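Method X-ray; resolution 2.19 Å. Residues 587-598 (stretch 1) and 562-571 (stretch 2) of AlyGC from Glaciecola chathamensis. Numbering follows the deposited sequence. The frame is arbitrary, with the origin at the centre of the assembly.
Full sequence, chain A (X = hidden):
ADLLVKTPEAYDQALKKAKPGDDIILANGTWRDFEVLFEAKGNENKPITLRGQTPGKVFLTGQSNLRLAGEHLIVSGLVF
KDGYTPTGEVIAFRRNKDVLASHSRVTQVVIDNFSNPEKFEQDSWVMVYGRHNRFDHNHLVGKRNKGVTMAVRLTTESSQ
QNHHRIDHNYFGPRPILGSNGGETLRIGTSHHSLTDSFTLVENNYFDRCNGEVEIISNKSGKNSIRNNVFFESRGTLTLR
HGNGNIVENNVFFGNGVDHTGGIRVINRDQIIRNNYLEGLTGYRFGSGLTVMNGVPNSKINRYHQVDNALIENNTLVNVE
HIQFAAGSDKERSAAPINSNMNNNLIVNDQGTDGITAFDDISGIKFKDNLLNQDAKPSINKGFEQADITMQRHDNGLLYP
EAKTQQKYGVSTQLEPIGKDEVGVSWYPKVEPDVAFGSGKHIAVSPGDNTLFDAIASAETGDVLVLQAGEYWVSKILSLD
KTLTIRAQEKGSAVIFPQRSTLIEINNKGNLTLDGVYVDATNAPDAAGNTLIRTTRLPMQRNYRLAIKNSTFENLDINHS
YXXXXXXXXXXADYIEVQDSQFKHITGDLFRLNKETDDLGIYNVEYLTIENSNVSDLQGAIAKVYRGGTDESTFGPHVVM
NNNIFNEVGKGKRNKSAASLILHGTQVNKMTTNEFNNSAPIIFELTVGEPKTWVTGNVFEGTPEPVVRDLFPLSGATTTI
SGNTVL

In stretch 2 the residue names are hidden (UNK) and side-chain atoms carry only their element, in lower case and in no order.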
ATOM      1  N   GLY A 587       9.189  18.636  -3.095  1.00 23.25           N
ATOM      2  CA  GLY A 587       8.263  17.844  -2.315  1.00 22.41           C
ATOM      3  C   GLY A 587       8.310  18.188  -0.839  1.00 22.88           C
ATOM      4  O   GLY A 587       8.694  19.292  -0.441  1.00 25.07           O
ATOM      5  N   ASP A 588       7.898  17.235  -0.018  1.00 21.38           N
ATOM      6  CA  ASP A 588       8.081  17.337   1.423  1.00 22.24           C
ATOM      7  C   ASP A 588       9.430  16.756   1.817  1.00 24.29           C
ATOM      8  O   ASP A 588      10.056  16.009   1.062  1.00 23.14           O
ATOM      9  CB  ASP A 588       6.985  16.597   2.180  1.00 18.00           C
ATOM     10  CG  ASP A 588       5.596  17.045   1.781  1.00 23.52           C
ATOM     11  OD1 ASP A 588       5.272  18.247   1.906  1.00 25.89           O
ATOM     12  OD2 ASP A 588       4.822  16.191   1.327  1.00 24.79           O
ATOM     13  N   LEU A 589       9.867  17.107   3.027  1.00 20.84           N
ATOM     14  CA  LEU A 589      11.053  16.499   3.613  1.00 21.65           C
ATOM     15  C   LEU A 589      10.741  15.108   4.155  1.00 21.50           C
ATOM     16  O   LEU A 589      11.298  14.111   3.684  1.00 25.96           O
ATOM     17  CB  LEU A 589      11.604  17.397   4.720  1.00 20.55           C
ATOM     18  CG  LEU A 589      13.023  17.954   4.723  1.00 24.76           C
ATOM     19  CD1 LEU A 589      13.677  17.705   6.078  1.00 20.61           C
ATOM     20  CD2 LEU A 589      13.880  17.432   3.597  1.00 20.67           C
ATOM     21  N   PHE A 590       9.854  15.019   5.145  1.00 20.59           N
ATOM     22  CA  PHE A 590       9.475  13.744   5.750  1.00 20.87           C
ATOM     23  C   PHE A 590       7.965  13.569   5.656  1.00 23.44           C
ATOM     24  O   PHE A 590       7.200  14.375   6.198  1.00 22.54           O
ATOM     25  CB  PHE A 590       9.947  13.655   7.209  1.00 21.77           C
ATOM     26  CG  PHE A 590      11.441  13.533   7.345  1.00 20.96           C
ATOM     27  CD1 PHE A 590      12.055  12.308   7.249  1.00 21.54           C
ATOM     28  CD2 PHE A 590      12.230  14.654   7.530  1.00 24.60           C
ATOM     29  CE1 PHE A 590      13.418  12.190   7.355  1.00 19.08           C
ATOM     30  CE2 PHE A 590      13.588  14.544   7.648  1.00 21.77           C
ATOM     31  CZ  PHE A 590      14.185  13.304   7.560  1.00 22.25           C
ATOM     32  N   ARG A 591       7.542  12.523   4.961  1.00 22.30           N
ATOM     33  CA  ARG A 591       6.131  12.207   4.781  1.00 19.82           C
ATOM     34  C   ARG A 591       5.796  11.052   5.718  1.00 20.59           C
ATOM     35  O   ARG A 591       6.044   9.886   5.395  1.00 19.52           O
ATOM     36  CB  ARG A 591       5.847  11.883   3.317  1.00 21.25           C
ATOM     37  CG  ARG A 591       5.892  13.117   2.434  1.00 22.06           C
ATOM     38  CD  ARG A 591       6.186  12.786   0.983  1.00 23.14           C
ATOM     39  NE  ARG A 591       5.119  12.018   0.359  1.00 23.43           N
ATOM     40  CZ  ARG A 591       3.956  12.528  -0.021  1.00 25.98           C
ATOM     41  NH1 ARG A 591       3.698  13.809   0.182  1.00 24.77           N
ATOM     42  NH2 ARG A 591       3.040  11.752  -0.587  1.00 24.52           N
ATOM     43  N   LEU A 592       5.242  11.390   6.888  1.00 19.47           N
ATOM     44  CA  LEU A 592       4.956  10.460   7.975  1.00 20.58           C
ATOM     45  C   LEU A 592       3.485  10.514   8.357  1.00 18.75           C
ATOM     46  O   LEU A 592       3.126  10.447   9.536  1.00 17.81           O
ATOM     47  CB  LEU A 592       5.807  10.761   9.201  1.00 18.87           C
ATOM     48  CG  LEU A 592       7.249  10.275   9.340  1.00 25.00           C
ATOM     49  CD1 LEU A 592       7.625   9.167   8.387  1.00 17.77           C
ATOM     50  CD2 LEU A 592       8.211  11.414   9.275  1.00 20.69           C
ATOM     51  N   ASN A 593       2.625  10.642   7.355  1.00 16.58           N
ATOM     52  CA  ASN A 593       1.204  10.898   7.537  1.00 20.65           C
ATOM     53  C   ASN A 593       0.353   9.977   6.674  1.00 21.61           C
ATOM     54  O   ASN A 593      -0.677  10.395   6.136  1.00 22.12           O
ATOM     55  CB  ASN A 593       0.882  12.350   7.202  1.00 17.89           C
ATOM     56  CG  ASN A 593       1.164  12.676   5.758  1.00 22.13           C
ATOM     57  OD1 ASN A 593       1.954  11.991   5.110  1.00 22.03           O
ATOM     58  ND2 ASN A 593       0.491  13.689   5.228  1.00 22.29           N
ATOM     59  N   LYS A 594       0.757   8.710   6.526  1.00 20.94           N
ATOM     60  CA  LYS A 594       0.032   7.796   5.643  1.00 21.12           C
ATOM     61  C   LYS A 594      -1.204   7.162   6.278  1.00 20.50           C
ATOM     62  O   LYS A 594      -2.080   6.690   5.549  1.00 22.99           O
ATOM     63  CB  LYS A 594       0.964   6.690   5.147  1.00 18.71           C
ATOM     64  CG  LYS A 594       2.176   7.215   4.411  1.00 18.31           C
ATOM     65  CD  LYS A 594       1.745   8.257   3.371  1.00 21.52           C
ATOM     66  CE  LYS A 594       2.915   8.894   2.641  1.00 23.30           C
ATOM     67  NZ  LYS A 594       3.511   8.038   1.583  1.00 20.96           N
ATOM     68  N   GLU A 595      -1.307   7.118   7.600  1.00 21.25           N
ATOM     69  CA  GLU A 595      -2.349   6.312   8.233  1.00 18.37           C
ATOM     70  C   GLU A 595      -3.550   7.185   8.583  1.00 21.48           C
ATOM     71  O   GLU A 595      -3.837   7.493   9.739  1.00 25.09           O
ATOM     72  CB  GLU A 595      -1.792   5.599   9.461  1.00 20.56           C
ATOM     73  CG  GLU A 595      -0.359   5.140   9.294  1.00 19.71           C
ATOM     74  CD  GLU A 595      -0.169   4.215   8.109  1.00 22.06           C
ATOM     75  OE1 GLU A 595      -1.106   3.466   7.793  1.00 21.25           O
ATOM     76  OE2 GLU A 595       0.918   4.226   7.504  1.00 21.75           O
ATOM     77  N   THR A 596      -4.281   7.554   7.546  1.00 21.30           N
ATOM     78  CA  THR A 596      -5.401   8.469   7.682  1.00 22.33           C
ATOM     79  C   THR A 596      -6.724   7.753   7.921  1.00 23.70           C
ATOM     80  O   THR A 596      -7.775   8.387   7.869  1.00 25.26           O
ATOM     81  CB  THR A 596      -5.507   9.353   6.441  1.00 25.51           C
ATOM     82  OG1 THR A 596      -5.483   8.521   5.280  1.00 24.78           O
ATOM     83  CG2 THR A 596      -4.331  10.308   6.367  1.00 24.62           C
ATOM     84  N   ASP A 597      -6.704   6.453   8.182  1.00 24.66           N
ATOM     85  CA  ASP A 597      -7.923   5.746   8.534  1.00 24.57           C
ATOM     86  C   ASP A 597      -8.233   5.796  10.035  1.00 21.95           C
ATOM     87  O   ASP A 597      -9.172   5.141  10.482  1.00 21.64           O
ATOM     88  CB  ASP A 597      -7.850   4.304   8.036  1.00 23.71           C
ATOM     89  CG  ASP A 597      -6.628   3.575   8.519  1.00 24.75           C
ATOM     90  OD1 ASP A 597      -5.683   4.213   9.033  1.00 26.41           O
ATOM     91  OD2 ASP A 597      -6.606   2.343   8.374  1.00 30.11           O
ATOM     92  N   ASP A 598      -7.472   6.562  10.812  1.00 23.74           N
ATOM     93  CA  ASP A 598      -7.837   6.937  12.190  1.00 23.86           C
ATOM     94  C   ASP A 598      -8.106   5.723  13.088  1.00 25.41           C
ATOM     95  O   ASP A 598      -9.030   5.729  13.903  1.00 21.51           O
ATOM     96  CB  ASP A 598      -9.038   7.892  12.204  1.00 20.43           C
ATOM     97  CG  ASP A 598      -8.697   9.265  11.635  1.00 26.33           C
ATOM     98  OD1 ASP A 598      -7.539   9.463  11.231  1.00 22.49           O
ATOM     99  OD2 ASP A 598      -9.576  10.152  11.612  1.00 30.29           O
ATOM    100  N   UNK A 562      10.129  14.386  -3.191  1.00 26.03           N
ATOM    101  CA  UNK A 562      10.214  14.288  -1.742  1.00 22.84           C
ATOM    102  C   UNK A 562      11.565  13.755  -1.304  1.00 22.03           C
ATOM    103  O   UNK A 562      12.212  12.973  -2.006  1.00 19.26           O
ATOM    104  n   UNK A 562       7.110  14.854  -1.572  1.00 22.68           N
ATOM    105  c   UNK A 562       7.776  13.668  -1.797  1.00 24.37           C
ATOM    106  c   UNK A 562       5.963  14.840  -2.228  1.00 21.02           C
ATOM    107  n   UNK A 562       5.862  13.690  -2.867  1.00 22.38           N
ATOM    108  c   UNK A 562       9.116  13.377  -1.209  1.00 20.35           C
ATOM    109  c   UNK A 562       6.982  12.939  -2.614  1.00 21.59           C
ATOM    110  N   UNK A 563      11.986  14.177  -0.116  1.00 21.84           N
ATOM    111  CA  UNK A 563      13.209  13.609   0.434  1.00 22.25           C
ATOM    112  C   UNK A 563      12.958  12.222   1.040  1.00 24.71           C
ATOM    113  O   UNK A 563      13.700  11.274   0.755  1.00 22.93           O
ATOM    114  c   UNK A 563      17.305  13.344   2.217  1.00 20.19           C
ATOM    115  c   UNK A 563      14.985  13.969   2.187  1.00 21.05           C
ATOM    116  c   UNK A 563      13.811  14.551   1.477  1.00 20.73           C
ATOM    117  c   UNK A 563      15.922  12.903   4.113  1.00 20.08           C
ATOM    118  c   UNK A 563      17.154  12.843   3.489  1.00 24.06           C
ATOM    119  c   UNK A 563      14.850  13.454   3.460  1.00 23.57           C
ATOM    120  c   UNK A 563      16.224  13.903   1.570  1.00 21.86           C
ATOM    121  N   UNK A 564      11.935  12.087   1.900  1.00 20.99           N
ATOM    122  CA  UNK A 564      11.637  10.804   2.530  1.00 20.19           C
ATOM    123  C   UNK A 564      10.144  10.524   2.479  1.00 21.82           C
ATOM    124  O   UNK A 564       9.344  11.335   2.953  1.00 22.14           O
ATOM    125  c   UNK A 564      12.773   8.342   4.434  1.00 19.06           C
ATOM    126  c   UNK A 564      10.721   9.130   5.349  1.00 19.71           C
ATOM    127  c   UNK A 564      12.116  10.729   3.989  1.00 18.01           C
ATOM    128  c   UNK A 564      12.538   7.091   4.980  1.00 20.46           C
ATOM    129  c   UNK A 564      10.477   7.881   5.903  1.00 20.09           C
ATOM    130  c   UNK A 564      11.396   6.861   5.719  1.00 20.34           C
ATOM    131  c   UNK A 564      11.876   9.378   4.619  1.00 21.12           C
ATOM    132  N   UNK A 565       9.779   9.348   1.969  1.00 19.33           N
ATOM    133  CA  UNK A 565       8.386   8.949   1.789  1.00 18.82           C
ATOM    134  C   UNK A 565       8.161   7.617   2.496  1.00 21.75           C
ATOM    135  O   UNK A 565       8.662   6.584   2.048  1.00 21.56           O
ATOM    136  o   UNK A 565       5.741   9.278   0.819  1.00 21.49           O
ATOM    137  c   UNK A 565       6.539   8.727   0.041  1.00 22.13           C
ATOM    138  o   UNK A 565       6.152   8.085  -0.948  1.00 24.14           O
ATOM    139  c   UNK A 565       8.045   8.848   0.298  1.00 22.52           C
ATOM    140  N   UNK A 566       7.416   7.638   3.596  1.00 20.74           N
ATOM    141  CA  UNK A 566       7.123   6.428   4.349  1.00 20.43           C
ATOM    142  C   UNK A 566       6.057   5.602   3.636  1.00 20.69           C
ATOM    143  O   UNK A 566       5.044   6.139   3.194  1.00 21.90           O
ATOM    144  c   UNK A 566       6.653   6.775   5.766  1.00 18.52           C
ATOM    145  N   UNK A 567       6.287   4.295   3.537  1.00 19.93           N
ATOM    146  CA  UNK A 567       5.268   3.410   3.011  1.00 18.63           C
ATOM    147  C   UNK A 567       4.083   3.285   3.948  1.00 19.46           C
ATOM    148  O   UNK A 567       4.194   3.460   5.164  1.00 19.62           O
ATOM    149  N   UNK A 568       2.923   3.000   3.365  1.00 18.04           N
ATOM    150  CA  UNK A 568       1.740   2.724   4.173  1.00 20.30           C
ATOM    151  C   UNK A 568       2.019   1.604   5.172  1.00 21.22           C
ATOM    152  O   UNK A 568       2.619   0.585   4.835  1.00 21.37           O
ATOM    153  n   UNK A 568       0.401   3.978   1.458  1.00 22.96           N
ATOM    154  o   UNK A 568      -1.004   4.180   3.188  1.00 26.93           O
ATOM    155  c   UNK A 568      -0.083   3.591   2.627  1.00 24.17           C
ATOM    156  c   UNK A 568       0.559   2.362   3.268  1.00 20.75           C
ATOM    157  N   UNK A 569       1.612   1.821   6.419  1.00 21.77           N
ATOM    158  CA  UNK A 569       1.775   0.861   7.504  1.00 20.62           C
ATOM    159  C   UNK A 569       3.242   0.601   7.843  1.00 21.15           C
ATOM    160  O   UNK A 569       3.558  -0.425   8.426  1.00 21.50           O
ATOM    161  c   UNK A 569      -0.446  -0.331   6.925  1.00 22.07           C
ATOM    162  n   UNK A 569      -4.794   0.362   8.481  1.00 21.40           N
ATOM    163  n   UNK A 569      -2.546  -0.032   8.225  1.00 20.85           N
ATOM    164  c   UNK A 569      -1.147   0.336   8.106  1.00 17.95           C
ATOM    165  c   UNK A 569       1.060  -0.465   7.194  1.00 19.18           C
ATOM    166  c   UNK A 569      -3.552   0.825   8.367  1.00 20.67           C
ATOM    167  n   UNK A 569      -3.321   2.129   8.419  1.00 18.73           N
ATOM    168  N   UNK A 570       4.154   1.497   7.473  1.00 18.70           N
ATOM    169  CA  UNK A 570       5.548   1.380   7.871  1.00 17.43           C
ATOM    170  C   UNK A 570       5.750   2.068   9.215  1.00 18.29           C
ATOM    171  O   UNK A 570       4.956   2.916   9.621  1.00 17.78           O
ATOM    172  c   UNK A 570       6.482   1.986   6.813  1.00 16.46           C
ATOM    173  o   UNK A 570       6.352   3.403   6.737  1.00 18.24           O
ATOM    174  N   UNK A 571       6.821   1.695   9.914  1.00 18.79           N
ATOM    175  CA  UNK A 571       7.041   2.250  11.250  1.00 19.73           C
ATOM    176  C   UNK A 571       8.530   2.404  11.531  1.00 19.18           C
ATOM    177  O   UNK A 571       9.271   1.417  11.556  1.00 18.43           O
ATOM    178  c   UNK A 571       6.378   1.393  12.334  1.00 17.32           C
ATOM    179  c   UNK A 571       6.410   3.308  16.189  1.00 17.49           C
ATOM    180  c   UNK A 571       6.379   2.055  13.700  1.00 21.69           C
ATOM    181  c   UNK A 571       7.431   2.454  15.834  1.00 17.74           C
ATOM    182  c   UNK A 571       5.358   2.922  14.066  1.00 18.69           C
ATOM    183  c   UNK A 571       5.374   3.549  15.304  1.00 17.19           C
ATOM    184  c   UNK A 571       7.424   1.838  14.599  1.00 17.98           C
TER
HETATM  185  O   HOH W   1       3.613   8.977  -1.642  1.00 28.76           O
HETATM  186  O   HOH W   2      -2.030   3.013   5.089  1.00 27.73           O

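Position 562 carries one carbon and then a five-membered ring of three carbons and two nitrogens; one ring nitrogen meets the backbone of Asp588, and Arg591 covers a ring face. This is His562. Its ND1 accepts a hydrogen bond from Asp588 N at 3.0 Å, so the ring is held by the backbone of stretch 1. Glycine at 587 fits this arrangement: an ideal CB built on Gly587 would lie 2.3 Å from His562 ND1, a clash. The guanidinium of Arg591 lies flat on the imidazole, centres 3.8 Å apart and planes at 13°.

Position 563 has one carbon followed by a ring of six carbons with no oxygen, packed against Leu589 and Phe590, hence Phe563. Its CB packs 3.6 Å from Leu589 CD2, and the ring turns its edge toward the face of the Phe590 ring in an offset pair. Phe563 N donates to Asp588 O at 2.9 Å, just where the chain turns a corner.

Position 564 repeats the pattern of one carbon and a six-carbon ring, touching Phe590 and Leu592, so it is Phe564. It pairs with Phe590 in a parallel bridge, and both side chains share one face of the sheet, with Phe590 CD1 3.6 Å from Phe564 CB. Its backbone works in both directions: Phe564 N donates to Leu589 O at 2.8 Å, while Phe564 O accepts from Arg591 N at 2.9 Å.

Position 565 shows two carbons, the second carrying two oxygens, one of them near both Arg591 and Lys594: a short carboxylate, Asp565. It is bridged to Arg591, and their side chains occupy the other face. Asp565 OD1 forms salt bridges with Arg591 NE at 2.8 Å and Lys594 NZ at 2.7 Å, placing one acceptor between two cations. Water 1 links Asp565 OD2 to Arg591 NH2.

Position 566 has a single side-chain carbon, pointing toward stretch 1 and touching Leu592: Ala566. Its CB is 3.7 Å from Leu592 CD1. Ala566 N donates to Arg591 O at 3.2 Å, and Ala566 O receives Lys594 NZ at 2.9 Å.

Position 567 has no side-chain atoms: Gly567, which opens a type II turn.

Position 568 has two carbons, the second bearing one oxygen and one nitrogen, with the oxygen near Lys594, so Asn568. Water 2 donates to both Asn568 OD1 and Glu595 OE1.

Position 569 has three carbons, a nitrogen, and a carbon carrying two more nitrogens, which meet Glu595 and Asp597: Arg569. Its CB points away, yet the chain's end returns to stretch 1, where Arg569 NH1 meets Glu595 OE1 and Arg569 NH2 meets Asp597 OD2, each at 2.7 Å, in salt bridges. Arg569 N also donates to Glu595 OE2 at 2.7 Å.

Position 570, one carbon and one oxygen, is Ser570; Ser570 N closes the turn on Gly567 O at 3.0 Å, and Ser570 OG donates to the same Gly567 O at 2.7 Å.

Position 571, one carbon and a six-carbon ring, points away and out of contact: Phe571.

The design logic is layered. Parallel backbone pairing sets the register, aromatics fill one face, and charges organize the other, where Arg591 also reaches Asp588 within its own stretch. Beyond the strands, the turn presents Arg569 to two carboxylates, extending the contact by ion pairing.

Stretch 2 562-571: HFFDAGNRSF
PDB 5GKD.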